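Local coordinates for protein 2'-5' RNA Ligase (Thermus thermophilus, PDB 1IUH) that is a LigT-like member of the 2H phosphoesterase clan, a compact single-chain alpha/beta fold with helices packed against antiparallel strands, at residues 13-21 and 32-40; 153-161 and 172-180. All coordinates share one frame; numbering follows the deposited sequence. Where two conformers were deposited one is given.

Interaction 1: 13-21 and 32-40; sequences VRAALVEAQ and PVPPHQLHL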
loop_
_atom_site.group_PDB
_atom_site.type_symbol
_atom_site.label_atom_id
_atom_site.label_comp_id
_atom_site.label_asym_id
_atom_site.label_seq_id
_atom_site.Cartn_x
_atom_site.Cartn_y
_atom_site.Cartn_z
ATOM N N VAL A 13 2.089 -11.464 9.465
ATOM C CA VAL A 13 2.639 -10.810 8.308
ATOM C C VAL A 13 3.544 -9.649 8.744
ATOM O O VAL A 13 4.689 -9.497 8.251
ATOM C CB VAL A 13 1.503 -10.359 7.398
ATOM C CG1 VAL A 13 2.052 -9.618 6.141
ATOM C CG2 VAL A 13 0.669 -11.591 7.019
ATOM N N ARG A 14 3.082 -8.856 9.698
ATOM C CA ARG A 14 3.939 -7.768 10.140
ATOM C C ARG A 14 5.169 -8.352 10.796
ATOM O O ARG A 14 6.268 -7.859 10.633
ATOM C CB ARG A 14 3.239 -6.817 11.128
ATOM C CG ARG A 14 2.166 -5.904 10.558
ATOM C CD ARG A 14 1.614 -4.995 11.656
ATOM N NE ARG A 14 1.350 -5.695 12.927
ATOM C CZ ARG A 14 0.168 -6.188 13.328
ATOM N NH1 ARG A 14 -0.921 -6.081 12.574
ATOM N NH2 ARG A 14 0.080 -6.791 14.505
ATOM N N ALA A 15 5.021 -9.434 11.512
ATOM C CA ALA A 15 6.219 -9.966 12.127
ATOM C C ALA A 15 7.263 -10.511 11.140
ATOM O O ALA A 15 8.456 -10.395 11.351
ATOM C CB ALA A 15 5.825 -11.039 13.113
ATOM N N ALA A 16 6.816 -11.129 10.061
ATOM C CA ALA A 16 7.753 -11.687 9.098
ATOM C C ALA A 16 8.521 -10.580 8.419
ATOM O O ALA A 16 9.695 -10.724 8.095
ATOM C CB ALA A 16 7.003 -12.492 8.047
ATOM N N LEU A 17 7.806 -9.492 8.185
ATOM C CA LEU A 17 8.310 -8.298 7.552
ATOM C C LEU A 17 9.221 -7.507 8.523
ATOM O O LEU A 17 10.196 -6.855 8.123
ATOM C CB LEU A 17 7.088 -7.452 7.138
ATOM C CG LEU A 17 6.583 -7.307 5.687
ATOM C CD1 LEU A 17 7.003 -8.463 4.845
ATOM C CD2 LEU A 17 5.038 -7.084 5.699
ATOM N N VAL A 18 8.865 -7.520 9.801
ATOM C CA VAL A 18 9.672 -6.842 10.778
ATOM C C VAL A 18 10.966 -7.620 10.974
ATOM O O VAL A 18 11.984 -7.054 11.299
ATOM C CB VAL A 18 8.959 -6.755 12.042
ATOM C CG1 VAL A 18 9.902 -6.428 13.128
ATOM C CG2 VAL A 18 7.937 -5.677 11.928
ATOM N N GLU A 19 10.941 -8.927 10.760
ATOM C CA GLU A 19 12.149 -9.671 10.894
ATOM C C GLU A 19 13.014 -9.366 9.658
ATOM O O GLU A 19 14.244 -9.353 9.716
ATOM C CB GLU A 19 11.809 -11.150 11.076
ATOM C CG GLU A 19 11.222 -11.427 12.536
ATOM C CD GLU A 19 10.352 -12.713 12.684
ATOM O OE1 GLU A 19 10.821 -13.832 12.423
ATOM O OE2 GLU A 19 9.181 -12.609 13.078
ATOM N N ALA A 20 12.367 -9.064 8.550
ATOM C CA ALA A 20 13.038 -8.737 7.311
ATOM C C ALA A 20 13.783 -7.444 7.509
ATOM O O ALA A 20 14.966 -7.354 7.194
ATOM C CB ALA A 20 12.034 -8.543 6.243
ATOM N N GLN A 21 13.074 -6.449 8.041
ATOM C CA GLN A 21 13.652 -5.110 8.283
ATOM C C GLN A 21 14.985 -5.196 9.048
ATOM O O GLN A 21 15.865 -4.318 8.983
ATOM C CB GLN A 21 12.670 -4.224 9.074
ATOM C CG GLN A 21 11.458 -3.834 8.258
ATOM C CD GLN A 21 10.472 -3.022 9.061
ATOM O OE1 GLN A 21 10.078 -3.419 10.169
ATOM N NE2 GLN A 21 10.065 -1.866 8.514
ATOM N N PRO A 32 13.584 2.581 8.260
ATOM C CA PRO A 32 12.556 1.561 8.261
ATOM C C PRO A 32 11.173 2.104 8.614
ATOM O O PRO A 32 11.012 2.990 9.488
ATOM C CB PRO A 32 13.097 0.546 9.284
ATOM C CG PRO A 32 13.608 1.385 10.293
ATOM C CD PRO A 32 14.297 2.564 9.531
ATOM N N VAL A 33 10.196 1.553 7.890
ATOM C CA VAL A 33 8.802 1.888 8.060
ATOM C C VAL A 33 8.371 1.264 9.389
ATOM O O VAL A 33 8.698 0.125 9.649
ATOM C CB VAL A 33 7.941 1.276 6.873
ATOM C CG1 VAL A 33 6.465 1.345 7.193
ATOM C CG2 VAL A 33 8.223 2.001 5.558
ATOM N N PRO A 34 7.714 2.046 10.271
ATOM C CA PRO A 34 7.191 1.622 11.573
ATOM C C PRO A 34 6.219 0.443 11.232
ATOM O O PRO A 34 5.423 0.545 10.288
ATOM C CB PRO A 34 6.406 2.834 12.041
ATOM C CG PRO A 34 7.158 3.971 11.466
ATOM C CD PRO A 34 7.547 3.495 10.087
ATOM N N PRO A 35 6.257 -0.656 12.021
ATOM C CA PRO A 35 5.432 -1.840 11.817
ATOM C C PRO A 35 3.953 -1.543 11.694
ATOM O O PRO A 35 3.282 -2.080 10.798
ATOM C CB PRO A 35 5.817 -2.734 12.991
ATOM C CG PRO A 35 6.101 -1.725 14.065
ATOM C CD PRO A 35 6.922 -0.704 13.335
ATOM N N HIS A 36 3.421 -0.703 12.563
ATOM C CA HIS A 36 2.020 -0.411 12.454
ATOM C C HIS A 36 1.678 0.438 11.202
ATOM O O HIS A 36 0.505 0.680 10.913
ATOM C CB HIS A 36 1.554 0.216 13.766
ATOM C CG HIS A 36 1.595 -0.737 14.931
ATOM N ND1 HIS A 36 1.535 -0.316 16.246
ATOM C CD2 HIS A 36 1.639 -2.091 14.970
ATOM C CE1 HIS A 36 1.536 -1.373 17.041
ATOM N NE2 HIS A 36 1.598 -2.463 16.291
ATOM N N GLN A 37 2.680 0.897 10.454
ATOM C CA GLN A 37 2.384 1.625 9.207
ATOM C C GLN A 37 2.641 0.697 8.005
ATOM O O GLN A 37 2.351 1.051 6.857
ATOM C CB GLN A 37 3.244 2.882 9.018
ATOM C CG GLN A 37 3.090 3.906 10.124
ATOM C CD GLN A 37 3.610 5.293 9.723
ATOM O OE1 GLN A 37 4.690 5.451 9.149
ATOM N NE2 GLN A 37 2.845 6.283 10.037
ATOM N N LEU A 38 3.204 -0.488 8.263
ATOM C CA LEU A 38 3.480 -1.379 7.152
ATOM C C LEU A 38 2.142 -1.601 6.431
ATOM O O LEU A 38 1.114 -1.782 7.063
ATOM C CB LEU A 38 4.129 -2.659 7.657
ATOM C CG LEU A 38 5.653 -2.658 7.986
ATOM C CD1 LEU A 38 5.948 -4.055 8.606
ATOM C CD2 LEU A 38 6.618 -2.440 6.759
ATOM N N HIS A 39 2.143 -1.540 5.102
ATOM C CA HIS A 39 0.882 -1.676 4.353
ATOM C C HIS A 39 1.078 -1.789 2.824
ATOM O O HIS A 39 2.113 -1.390 2.281
ATOM C CB HIS A 39 0.042 -0.434 4.623
ATOM C CG HIS A 39 0.528 0.759 3.865
ATOM N ND1 HIS A 39 1.583 1.534 4.303
ATOM C CD2 HIS A 39 0.157 1.265 2.658
ATOM C CE1 HIS A 39 1.836 2.472 3.398
ATOM N NE2 HIS A 39 0.990 2.327 2.390
ATOM N N LEU A 40 0.061 -2.262 2.132
ATOM C CA LEU A 40 0.122 -2.360 0.657
ATOM C C LEU A 40 -0.900 -1.370 0.113
ATOM O O LEU A 40 -2.106 -1.502 0.387
ATOM C CB LEU A 40 -0.265 -3.768 0.176
ATOM C CG LEU A 40 -0.131 -4.045 -1.318
ATOM C CD1 LEU A 40 0.281 -5.553 -1.601
ATOM C CD2 LEU A 40 -1.489 -3.708 -1.960
#
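Gln21, of segment 13-21, hands its side-chain amide to the backbone of the facing loop: NE2 donates to Val33 O at 2.7 Å with an N-H...O angle of 160°. The bond uses a lone pair of the carbonyl and lies close to the plane of the Gln21 amide. CG stands anti to the carbonyl carbon (chi1 -69°) and the chain is extended beyond it, which gives NE2 the reach it needs. The same nitrogen also donates to Leu133 O, so the amide bridges two chain segments that pair with each other through Val33 and Leu133.

Apolar contacts fill the middle. Leu38 CD1 lies 3.9 Å from Leu17 CB and, more loosely, 4.2 Å from Val18 CG2, while the other branch, CD2, comes up to the Gln21 amide. Val18 CG2 also meets Pro35 CB at 3.8 Å. Leu17 continues inward onto Ile131 and Leu133 of strand 130-136. The 3-10 turn 35-37 packs against the helix through Pro35, on Val18 and Arg14. One residue after the turn, beyond Leu38, comes His39-Leu40-Thr41, which matches the H-x-T signature of the 2H clan. His39 ND1 donates to Gln37 O at 2.7 Å, a bond that fixes the rotation of the imidazole relative to the end of the turn.

At the margin Arg14 runs along the turn, CD 3.5 Å from Pro35 O, and then bends at chi3. NE lies at the edge of the His36 ring, 4.2 Å from its CD2, guanidinium and ring planes 80° apart, though His36 has two conformers and this contact is tentative. Arg14 NH1 donates weakly to Leu9 O.

Interaction 2: 153-161 and 172-180; sequences PVEGFALVR and TVLEKFSLR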
loop_
_atom_site.group_PDB
_atom_site.type_symbol
_atom_site.label_atom_id
_atom_site.label_comp_id
_atom_site.label_asym_id
_atom_site.label_seq_id
_atom_site.Cartn_x
_atom_site.Cartn_y
_atom_site.Cartn_z
ATOM N N PRO A 153 -4.960 -14.379 4.821
ATOM C CA PRO A 153 -6.323 -13.998 4.389
ATOM C C PRO A 153 -6.541 -12.502 4.301
ATOM O O PRO A 153 -6.474 -11.846 5.322
ATOM C CB PRO A 153 -7.231 -14.589 5.516
ATOM C CG PRO A 153 -6.379 -15.709 6.116
ATOM C CD PRO A 153 -5.002 -15.015 6.153
ATOM N N VAL A 154 -6.831 -11.936 3.135
ATOM C CA VAL A 154 -7.116 -10.467 3.064
ATOM C C VAL A 154 -8.622 -10.309 3.189
ATOM O O VAL A 154 -9.349 -10.764 2.314
ATOM C CB VAL A 154 -6.652 -9.832 1.719
ATOM C CG1 VAL A 154 -6.997 -8.381 1.688
ATOM C CG2 VAL A 154 -5.134 -10.027 1.526
ATOM N N GLU A 155 -9.071 -9.676 4.278
ATOM C CA GLU A 155 -10.489 -9.482 4.601
ATOM C C GLU A 155 -11.047 -8.100 4.409
ATOM O O GLU A 155 -12.247 -7.886 4.608
ATOM C CB GLU A 155 -10.737 -9.830 6.036
ATOM C CG GLU A 155 -9.803 -10.829 6.495
ATOM C CD GLU A 155 -10.467 -12.137 6.725
ATOM O OE1 GLU A 155 -11.393 -12.457 5.926
ATOM O OE2 GLU A 155 -10.049 -12.836 7.700
ATOM N N GLY A 156 -10.204 -7.138 4.055
ATOM C CA GLY A 156 -10.733 -5.796 3.855
ATOM C C GLY A 156 -9.639 -4.794 3.641
ATOM O O GLY A 156 -8.476 -5.160 3.588
ATOM N N PHE A 157 -10.003 -3.531 3.488
ATOM C CA PHE A 157 -9.002 -2.489 3.261
ATOM C C PHE A 157 -9.514 -1.169 3.817
ATOM O O PHE A 157 -10.617 -1.107 4.359
ATOM C CB PHE A 157 -8.717 -2.380 1.778
ATOM C CG PHE A 157 -9.911 -2.005 0.985
ATOM C CD1 PHE A 157 -10.084 -0.678 0.514
ATOM C CD2 PHE A 157 -10.924 -2.947 0.734
ATOM C CE1 PHE A 157 -11.275 -0.314 -0.196
ATOM C CE2 PHE A 157 -12.102 -2.580 0.037
ATOM C CZ PHE A 157 -12.280 -1.264 -0.425
ATOM N N ALA A 158 -8.744 -0.100 3.680
ATOM C CA ALA A 158 -9.167 1.167 4.245
ATOM C C ALA A 158 -8.836 2.386 3.436
ATOM O O ALA A 158 -7.985 2.328 2.534
ATOM C CB ALA A 158 -8.544 1.309 5.640
ATOM N N LEU A 159 -9.520 3.482 3.782
ATOM C CA LEU A 159 -9.333 4.784 3.196
ATOM C C LEU A 159 -8.607 5.430 4.340
ATOM O O LEU A 159 -9.118 5.467 5.451
ATOM C CB LEU A 159 -10.639 5.520 2.973
ATOM C CG LEU A 159 -10.443 6.967 2.451
ATOM C CD1 LEU A 159 -9.647 6.943 1.127
ATOM C CD2 LEU A 159 -11.788 7.667 2.265
ATOM N N VAL A 160 -7.417 5.939 4.046
ATOM C CA VAL A 160 -6.505 6.523 5.013
ATOM C C VAL A 160 -6.003 7.912 4.623
ATOM O O VAL A 160 -5.722 8.191 3.452
ATOM C CB VAL A 160 -5.180 5.623 5.124
ATOM C CG1 VAL A 160 -4.302 6.060 6.332
ATOM C CG2 VAL A 160 -5.540 4.155 5.134
ATOM N N ARG A 161 -5.866 8.767 5.622
ATOM C CA ARG A 161 -5.296 10.084 5.395
ATOM C C ARG A 161 -3.829 10.041 5.861
ATOM O O ARG A 161 -3.492 9.382 6.824
ATOM C CB ARG A 161 -6.017 11.148 6.209
ATOM C CG ARG A 161 -5.499 12.566 5.890
ATOM C CD ARG A 161 -5.956 13.562 6.918
ATOM N NE ARG A 161 -5.591 14.939 6.591
ATOM C CZ ARG A 161 -6.075 15.963 7.258
ATOM N NH1 ARG A 161 -6.906 15.711 8.260
ATOM N NH2 ARG A 161 -5.802 17.200 6.885
ATOM N N THR A 172 -4.070 8.365 9.498
ATOM C CA THR A 172 -5.341 8.316 10.201
ATOM C C THR A 172 -6.295 7.566 9.281
ATOM O O THR A 172 -6.513 7.972 8.142
ATOM C CB THR A 172 -5.979 9.671 10.449
ATOM O OG1 THR A 172 -5.124 10.495 11.261
ATOM C CG2 THR A 172 -7.294 9.465 11.157
ATOM N N VAL A 173 -6.843 6.457 9.785
ATOM C CA VAL A 173 -7.782 5.627 9.037
ATOM C C VAL A 173 -9.170 6.271 9.051
ATOM O O VAL A 173 -9.788 6.288 10.102
ATOM C CB VAL A 173 -7.912 4.211 9.695
ATOM C CG1 VAL A 173 -9.087 3.397 9.003
ATOM C CG2 VAL A 173 -6.587 3.502 9.659
ATOM N N LEU A 174 -9.674 6.791 7.928
ATOM C CA LEU A 174 -10.981 7.402 7.929
ATOM C C LEU A 174 -11.971 6.334 7.947
ATOM O O LEU A 174 -13.004 6.502 8.493
ATOM C CB LEU A 174 -11.217 8.244 6.709
ATOM C CG LEU A 174 -10.099 9.272 6.578
ATOM C CD1 LEU A 174 -10.449 10.269 5.478
ATOM C CD2 LEU A 174 -9.906 9.986 7.932
ATOM N N GLU A 175 -11.681 5.221 7.301
ATOM C CA GLU A 175 -12.604 4.115 7.331
ATOM C C GLU A 175 -12.051 2.795 6.882
ATOM O O GLU A 175 -11.175 2.768 6.055
ATOM C CB GLU A 175 -13.884 4.397 6.547
ATOM C CG GLU A 175 -15.009 4.353 7.600
ATOM C CD GLU A 175 -16.271 3.796 7.086
ATOM O OE1 GLU A 175 -16.927 4.505 6.296
ATOM O OE2 GLU A 175 -16.614 2.664 7.455
ATOM N N LYS A 176 -12.560 1.722 7.488
ATOM C CA LYS A 176 -12.205 0.361 7.171
ATOM C C LYS A 176 -13.414 -0.237 6.436
ATOM O O LYS A 176 -14.546 0.154 6.680
ATOM C CB LYS A 176 -11.927 -0.413 8.448
ATOM C CG LYS A 176 -10.670 -0.007 9.132
ATOM C CD LYS A 176 -10.530 -0.743 10.444
ATOM C CE LYS A 176 -9.015 -1.062 10.758
ATOM N NZ LYS A 176 -8.529 -0.704 12.165
ATOM N N PHE A 177 -13.174 -1.154 5.507
ATOM C CA PHE A 177 -14.251 -1.773 4.716
ATOM C C PHE A 177 -14.051 -3.294 4.738
ATOM O O PHE A 177 -12.931 -3.800 4.621
ATOM C CB PHE A 177 -14.216 -1.254 3.252
ATOM C CG PHE A 177 -14.189 0.268 3.113
ATOM C CD1 PHE A 177 -12.978 0.950 2.936
ATOM C CD2 PHE A 177 -15.372 0.999 3.078
ATOM C CE1 PHE A 177 -12.943 2.306 2.716
ATOM C CE2 PHE A 177 -15.363 2.367 2.854
ATOM C CZ PHE A 177 -14.151 3.027 2.669
ATOM N N SER A 178 -15.125 -4.041 4.902
ATOM C CA SER A 178 -14.957 -5.477 4.950
ATOM C C SER A 178 -15.320 -6.186 3.655
ATOM O O SER A 178 -16.370 -5.959 3.108
ATOM C CB SER A 178 -15.765 -6.034 6.137
ATOM O OG SER A 178 -15.289 -5.431 7.335
ATOM N N LEU A 179 -14.437 -7.028 3.143
ATOM C CA LEU A 179 -14.781 -7.708 1.936
ATOM C C LEU A 179 -15.963 -8.627 2.312
ATOM O O LEU A 179 -15.889 -9.416 3.222
ATOM C CB LEU A 179 -13.568 -8.466 1.384
ATOM C CG LEU A 179 -12.414 -7.533 0.939
ATOM C CD1 LEU A 179 -11.171 -8.323 0.539
ATOM C CD2 LEU A 179 -12.901 -6.623 -0.242
ATOM N N ARG A 180 -17.064 -8.487 1.595
ATOM C CA ARG A 180 -18.256 -9.259 1.873
ATOM C C ARG A 180 -18.881 -9.751 0.548
ATOM O O ARG A 180 -19.942 -10.326 0.552
ATOM C CB ARG A 180 -19.225 -8.333 2.641
ATOM C CG ARG A 180 -20.300 -9.001 3.452
ATOM C CD ARG A 180 -20.226 -8.863 5.041
ATOM N NE ARG A 180 -21.469 -9.389 5.690
ATOM C CZ ARG A 180 -21.996 -10.615 5.474
ATOM N NH1 ARG A 180 -21.405 -11.479 4.636
ATOM N NH2 ARG A 180 -23.131 -10.992 6.068
#
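A beta hairpin, strand 150-164 running antiparallel to strand 169-178, is interrupted here by a classic beta bulge: Leu174 and Glu175 both face Leu159. Leu159 O accepts from Leu174 N at 2.9 Å and from Glu175 N at 3.2 Å, and past it the register has slipped by one residue. Beyond the bulge Arg161 and Thr172 form a hydrogen-bonded pair, with Arg161 N donating almost straight to Thr172 O. In the other direction Phe157 and Phe177 pair through two backbone bonds, and Leu179 N reaches Glu155 O at 2.8 Å from above the carbonyl plane.

The side chains of Phe157, Leu159 and Phe177 share one face. Phe157 has CG between its backbone N and carbonyl carbon (chi1 61°), which brings its ring over toward Phe177. The two planes are 30° apart and slid past each other, with centroids separated by 5.2 Å; Phe177 CD1 sits off-centre over the Phe157 face, 3.8 Å from CE1. Leu179 CD2 approaches the edge of the Phe157 ring, and Leu159 CB meets Phe177 CE1 at 4.0 Å. Helix 53-66 covers this face, with His61 edge-to-face against Phe177 and Tyr56 touching Leu159.

On the opposite face, Ala158 CB lies 4.0 Å from Val173 CG1, and Gly156, lacking a side chain, lets Phe177 O approach its CA to 3.1 Å.

Chemically, the hairpin combines an apolar patch of Phe157, Leu159 and Phe177 on the face that meets helix 53-66, with Glu175 beside it, and backbone bonding that persists through the irregularity: the doubled acceptor at Leu159 O accommodates the extra residue while both amides at the corner remain bonded.

How the interactions relate
Interactions 1 and 2 do not touch: their centres are 18 Å apart and their nearest atoms about 7 Å. Both reach the same antiparallel sheet, where strand 2-8 pairs with strand 39-47, entered from interaction 1, and with strand 150-164 of interaction 2. Leu40 bonds through its backbone to Val7, while Ala158 and Val160 bond to Ala6 and Phe4. The His39-Leu40-Thr41 motif, probably part of the active site as in 2H relatives, belongs to the strand entered from interaction 1; Phe4, which meets the His39 ring, connects it to Val160 of interaction 2. Strand 150-164 itself also packs Leu150 against Val13 and Ala16 of helix 11-21.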